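Local atomic coordinates of putative acetyltransferase (Nocardia farcinica, PDB entry 3D9W), a protein that probably transfers acetyl groups to arylamines, acting as an arylamine N-acetyltransferase. Residues Tyr147-Gln152 with Asp175-His180; Arg162-Arg167 with Asp185-Arg190. One frame throughout, in Å; residues are numbered along the deposited sequence.

Contacts 1 and 2 interlock along the chain: 147-152 comes first, then 162-167, 175-180 and 185-190, so the first segment of each pairs with its second across one segment of the other. Their centres lie about 10 Å apart, in the same antiparallel sheet, where strand 175-183 sits between 161-169 and 188-193. Backbone atoms join the two directly, with probable hydrogen bonds from H180 N to R164 O (2.7 Å) and from Q152 N to L165 O (2.8 Å). Contact 1 joins strands far apart in the sheet order, the edge strand 147-148 and 175-183, whereas contact 2 carries a side chain over the single intervening strand 175-183 to 161-169.

Contact 1: residues Tyr147-Gln152 with Asp175-His180; sequences YELRPQ and DLWVLH
E148 OE1 is gripped by one bond, a bent one (N-H...O 144°), the salt bridge from R150 NE at 2.8 Å; the nitrogen approaches from above the carboxylate plane, while the oxygen lies close to the guanidinium plane. That pairing spans an inverse gamma turn centred on L149, whose weak backbone bond runs from R150 N to E148 O. The turn carries L149 over W177. With CG anti to its backbone N, L149 crosses the indole at about a right angle and sets CD2 above the centre of one face, 3.3 Å from the six-membered-ring centroid, a CH-pi contact. The indole edge meets the backbone that follows: W177 CZ3 is 3.8 Å from P151 N, and P151 CD approaches CH2. F193 of the neighbouring strand 188-193 stacks on the indole.

Y147 and L179 meet tip to tip. Y147 keeps CG in the crowded position between N and the carbonyl carbon (chi1 57°), and L179 CD1 lies over one ring face, off centre toward CE2, 4.0 Å from the centroid. The phenol OH is hydrogen-bonded to Y191 OH. This packing of strand 147-148 and the turn after it on strand 175-183 is consistent with the rolled, barrel-like antiparallel sheet of the arylamine N-acetyltransferase fold.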
# COMPACT_ATOMS: atom_id res chain seq x y z
N TYR A 147 4.73 4.10 11.75
CA TYR A 147 6.02 4.54 12.25
C TYR A 147 5.96 6.03 12.52
O TYR A 147 5.44 6.80 11.72
CB TYR A 147 7.15 4.19 11.28
CG TYR A 147 7.01 4.74 9.88
CD1 TYR A 147 6.31 4.04 8.90
CD2 TYR A 147 7.66 5.92 9.51
CE1 TYR A 147 6.27 4.50 7.59
CE2 TYR A 147 7.62 6.39 8.21
CZ TYR A 147 6.93 5.68 7.25
OH TYR A 147 6.92 6.14 5.96
N GLU A 148 6.47 6.43 13.68
CA GLU A 148 6.46 7.83 14.09
C GLU A 148 7.22 8.72 13.11
O GLU A 148 8.27 8.33 12.58
CB GLU A 148 7.06 7.94 15.49
CG GLU A 148 7.28 9.37 15.96
CD GLU A 148 7.37 9.47 17.48
OE1 GLU A 148 8.13 8.68 18.09
OE2 GLU A 148 6.69 10.35 18.05
N LEU A 149 6.69 9.91 12.86
CA LEU A 149 7.33 10.84 11.93
C LEU A 149 8.48 11.61 12.57
O LEU A 149 8.40 12.83 12.68
CB LEU A 149 6.31 11.83 11.37
CG LEU A 149 6.55 12.47 9.99
CD1 LEU A 149 6.49 13.97 10.12
CD2 LEU A 149 7.89 12.03 9.41
N ARG A 150 9.54 10.92 12.99
CA ARG A 150 10.70 11.58 13.59
C ARG A 150 12.00 10.85 13.21
O ARG A 150 11.99 9.67 12.91
CB ARG A 150 10.59 11.63 15.11
CG ARG A 150 10.83 10.29 15.77
CD ARG A 150 10.77 10.40 17.28
NE ARG A 150 10.85 9.09 17.92
CZ ARG A 150 11.96 8.38 18.04
NH1 ARG A 150 13.11 8.84 17.57
NH2 ARG A 150 11.92 7.19 18.63
N PRO A 151 13.14 11.56 13.24
CA PRO A 151 14.43 10.97 12.90
C PRO A 151 14.72 9.69 13.67
O PRO A 151 14.70 9.68 14.91
CB PRO A 151 15.41 12.08 13.25
CG PRO A 151 14.64 13.31 12.97
CD PRO A 151 13.29 12.99 13.57
N GLN A 152 14.99 8.60 12.94
CA GLN A 152 15.29 7.31 13.55
C GLN A 152 16.30 6.60 12.67
O GLN A 152 15.99 5.61 12.01
CB GLN A 152 14.01 6.47 13.70
CG GLN A 152 12.96 7.07 14.64
CD GLN A 152 11.68 6.25 14.69
OE1 GLN A 152 11.67 5.10 15.13
NE2 GLN A 152 10.58 6.86 14.25
N ASP A 175 12.30 19.35 3.83
CA ASP A 175 12.44 18.03 4.44
C ASP A 175 12.36 16.94 3.39
O ASP A 175 11.49 16.97 2.51
CB ASP A 175 11.33 17.79 5.45
CG ASP A 175 11.64 18.37 6.79
OD1 ASP A 175 12.82 18.72 7.01
OD2 ASP A 175 10.71 18.46 7.63
N LEU A 176 13.28 15.98 3.47
CA LEU A 176 13.26 14.85 2.56
C LEU A 176 13.43 13.61 3.42
O LEU A 176 14.53 13.31 3.89
CB LEU A 176 14.39 14.95 1.54
CG LEU A 176 14.40 13.79 0.52
CD1 LEU A 176 13.13 13.81 -0.33
CD2 LEU A 176 15.64 13.92 -0.35
N TRP A 177 12.34 12.89 3.65
CA TRP A 177 12.41 11.70 4.48
C TRP A 177 12.73 10.47 3.66
O TRP A 177 12.33 10.36 2.50
CB TRP A 177 11.09 11.48 5.21
CG TRP A 177 10.70 12.59 6.12
CD1 TRP A 177 10.03 13.74 5.77
CD2 TRP A 177 10.95 12.67 7.52
NE1 TRP A 177 9.84 14.53 6.88
CE2 TRP A 177 10.40 13.89 7.97
CE3 TRP A 177 11.58 11.83 8.44
CZ2 TRP A 177 10.46 14.29 9.30
CZ3 TRP A 177 11.64 12.23 9.76
CH2 TRP A 177 11.08 13.45 10.19
N VAL A 178 13.45 9.54 4.28
CA VAL A 178 13.83 8.30 3.62
C VAL A 178 13.61 7.12 4.57
O VAL A 178 14.24 7.04 5.62
CB VAL A 178 15.31 8.30 3.21
CG1 VAL A 178 15.56 7.22 2.18
CG2 VAL A 178 15.71 9.66 2.68
N LEU A 179 12.71 6.22 4.20
CA LEU A 179 12.45 5.05 5.01
C LEU A 179 13.33 3.93 4.45
O LEU A 179 13.35 3.70 3.25
CB LEU A 179 10.98 4.65 4.90
CG LEU A 179 10.60 3.51 5.84
CD1 LEU A 179 10.54 4.04 7.26
CD2 LEU A 179 9.26 2.93 5.43
N HIS A 180 14.05 3.24 5.33
CA HIS A 180 14.94 2.15 4.91
C HIS A 180 14.40 0.81 5.40
O HIS A 180 14.06 0.68 6.56
CB HIS A 180 16.34 2.35 5.49
CG HIS A 180 17.06 3.55 4.96
ND1 HIS A 180 17.82 3.51 3.81
CD2 HIS A 180 17.16 4.81 5.43
CE1 HIS A 180 18.36 4.70 3.60
NE2 HIS A 180 17.98 5.51 4.57

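Contact 2: residues Arg162-Arg167 with Asp185-Arg190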
# COMPACT_ATOMS: atom_id res chain seq x y z
N ARG A 162 12.72 -4.92 10.03
CA ARG A 162 13.65 -3.87 10.42
C ARG A 162 13.64 -2.66 9.49
O ARG A 162 13.66 -2.81 8.27
CB ARG A 162 15.05 -4.46 10.51
CG ARG A 162 15.13 -5.71 11.37
CD ARG A 162 16.17 -6.71 10.85
NE ARG A 162 17.51 -6.14 10.80
CZ ARG A 162 18.56 -6.73 10.22
NH1 ARG A 162 18.40 -7.91 9.63
NH2 ARG A 162 19.76 -6.15 10.23
N PHE A 163 13.63 -1.46 10.09
CA PHE A 163 13.61 -0.20 9.35
C PHE A 163 14.54 0.86 9.95
O PHE A 163 15.19 0.66 10.98
CB PHE A 163 12.20 0.39 9.33
CG PHE A 163 11.17 -0.49 8.70
CD1 PHE A 163 10.99 -0.50 7.33
CD2 PHE A 163 10.38 -1.32 9.49
CE1 PHE A 163 10.02 -1.32 6.74
CE2 PHE A 163 9.42 -2.15 8.91
CZ PHE A 163 9.24 -2.14 7.54
N ARG A 164 14.56 2.01 9.27
CA ARG A 164 15.34 3.19 9.62
C ARG A 164 14.67 4.39 8.97
O ARG A 164 14.50 4.43 7.76
CB ARG A 164 16.77 3.11 9.07
CG ARG A 164 17.72 2.21 9.81
CD ARG A 164 19.04 2.10 9.04
NE ARG A 164 19.94 1.11 9.65
CZ ARG A 164 21.07 0.66 9.10
NH1 ARG A 164 21.45 1.12 7.90
NH2 ARG A 164 21.81 -0.25 9.74
N LEU A 165 14.26 5.36 9.78
CA LEU A 165 13.64 6.56 9.24
C LEU A 165 14.74 7.62 9.25
O LEU A 165 15.40 7.85 10.27
CB LEU A 165 12.47 7.03 10.11
CG LEU A 165 11.28 7.62 9.35
CD1 LEU A 165 10.52 8.56 10.26
CD2 LEU A 165 11.74 8.37 8.11
N GLU A 166 14.94 8.26 8.11
CA GLU A 166 15.98 9.25 7.98
C GLU A 166 15.42 10.59 7.53
O GLU A 166 14.53 10.63 6.68
CB GLU A 166 16.99 8.73 6.98
CG GLU A 166 18.21 9.56 6.76
CD GLU A 166 19.36 8.68 6.32
OE1 GLU A 166 19.80 7.85 7.15
OE2 GLU A 166 19.81 8.80 5.15
N ARG A 167 15.92 11.68 8.11
CA ARG A 167 15.47 13.02 7.73
C ARG A 167 16.60 13.78 7.05
O ARG A 167 17.60 14.11 7.67
CB ARG A 167 14.98 13.84 8.94
CG ARG A 167 13.98 14.93 8.53
CD ARG A 167 14.39 16.36 8.89
NE ARG A 167 14.20 16.65 10.31
CZ ARG A 167 15.19 16.70 11.20
NH1 ARG A 167 16.44 16.47 10.82
NH2 ARG A 167 14.92 16.96 12.48
N ASP A 185 18.06 -8.06 -0.48
CA ASP A 185 19.37 -7.55 -0.87
C ASP A 185 20.02 -6.71 0.22
O ASP A 185 20.81 -5.82 -0.06
CB ASP A 185 19.27 -6.72 -2.15
CG ASP A 185 20.44 -6.94 -3.09
OD1 ASP A 185 21.61 -6.78 -2.67
OD2 ASP A 185 20.19 -7.29 -4.27
N GLY A 186 19.68 -7.00 1.47
CA GLY A 186 20.24 -6.25 2.57
C GLY A 186 19.47 -4.97 2.78
O GLY A 186 18.32 -4.85 2.35
N TRP A 187 20.07 -3.99 3.46
CA TRP A 187 19.39 -2.73 3.67
C TRP A 187 19.16 -2.03 2.35
O TRP A 187 19.83 -2.29 1.35
CB TRP A 187 20.20 -1.83 4.59
CG TRP A 187 19.99 -2.15 6.01
CD1 TRP A 187 20.77 -2.95 6.79
CD2 TRP A 187 18.89 -1.73 6.82
NE1 TRP A 187 20.21 -3.06 8.05
CE2 TRP A 187 19.06 -2.31 8.10
CE3 TRP A 187 17.77 -0.91 6.60
CZ2 TRP A 187 18.16 -2.11 9.14
CZ3 TRP A 187 16.87 -0.70 7.64
CH2 TRP A 187 17.08 -1.31 8.90
N VAL A 188 18.19 -1.13 2.34
CA VAL A 188 17.90 -0.41 1.12
C VAL A 188 16.89 0.68 1.41
O VAL A 188 16.13 0.62 2.39
CB VAL A 188 17.37 -1.36 0.02
CG1 VAL A 188 15.98 -1.85 0.38
CG2 VAL A 188 17.35 -0.65 -1.31
N ASP A 189 16.91 1.70 0.56
CA ASP A 189 15.99 2.81 0.67
C ASP A 189 14.71 2.42 -0.07
O ASP A 189 14.72 2.15 -1.27
CB ASP A 189 16.63 4.05 0.05
CG ASP A 189 17.16 3.80 -1.36
OD1 ASP A 189 16.35 3.77 -2.31
OD2 ASP A 189 18.39 3.62 -1.51
N ARG A 190 13.62 2.33 0.67
CA ARG A 190 12.36 1.97 0.05
C ARG A 190 11.93 3.17 -0.79
O ARG A 190 11.90 3.09 -2.01
CB ARG A 190 11.30 1.64 1.11
CG ARG A 190 9.94 1.25 0.52
CD ARG A 190 8.84 1.08 1.55
NE ARG A 190 8.91 -0.21 2.24
CZ ARG A 190 7.90 -0.76 2.91
NH1 ARG A 190 6.73 -0.13 2.99
NH2 ARG A 190 8.06 -1.94 3.51
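R164 and W187 both set CG anti to the carbonyl carbon and beside the backbone N (chi1 -77° and -82°), and the R164 chain then runs extended from CG to NE, so that it crosses the indole from the CZ3/CH2 end of the six-membered ring to the five-membered ring, the two side chains meeting at about a right angle. Its guanidinium lies flat on the ring, planes 9° apart, with R164 CZ 3.9 Å from the centroid of the W187 five-membered ring: a stacked cation-pi pair. Further back, R164 CD sits over the six-membered ring as a CH-pi contact. F163 O comes up at the indole edge, near its plane, 3.4 Å from W187 CH2.

R162 stands differently. Its chain bends at chi2 and chi3, which turns the guanidinium perpendicular to the indole, with R162 NH2 3.8 Å from W187 NE1, and its NE makes a salt bridge to E155. At the far end of the contact, R190 NH2 touches the edge of the F163 ring, 3.8 Å from CE1. The R190 guanidinium is held by Q181, D136 and the carbonyls of R141 and G142, which should fix its position beside the phenyl.

W187 marks the corner leading into strand 188-193; its indole, edge-to-face with F182 of the intervening strand 175-183, reaches strand 161-169 and touches E155 at strand 155-158.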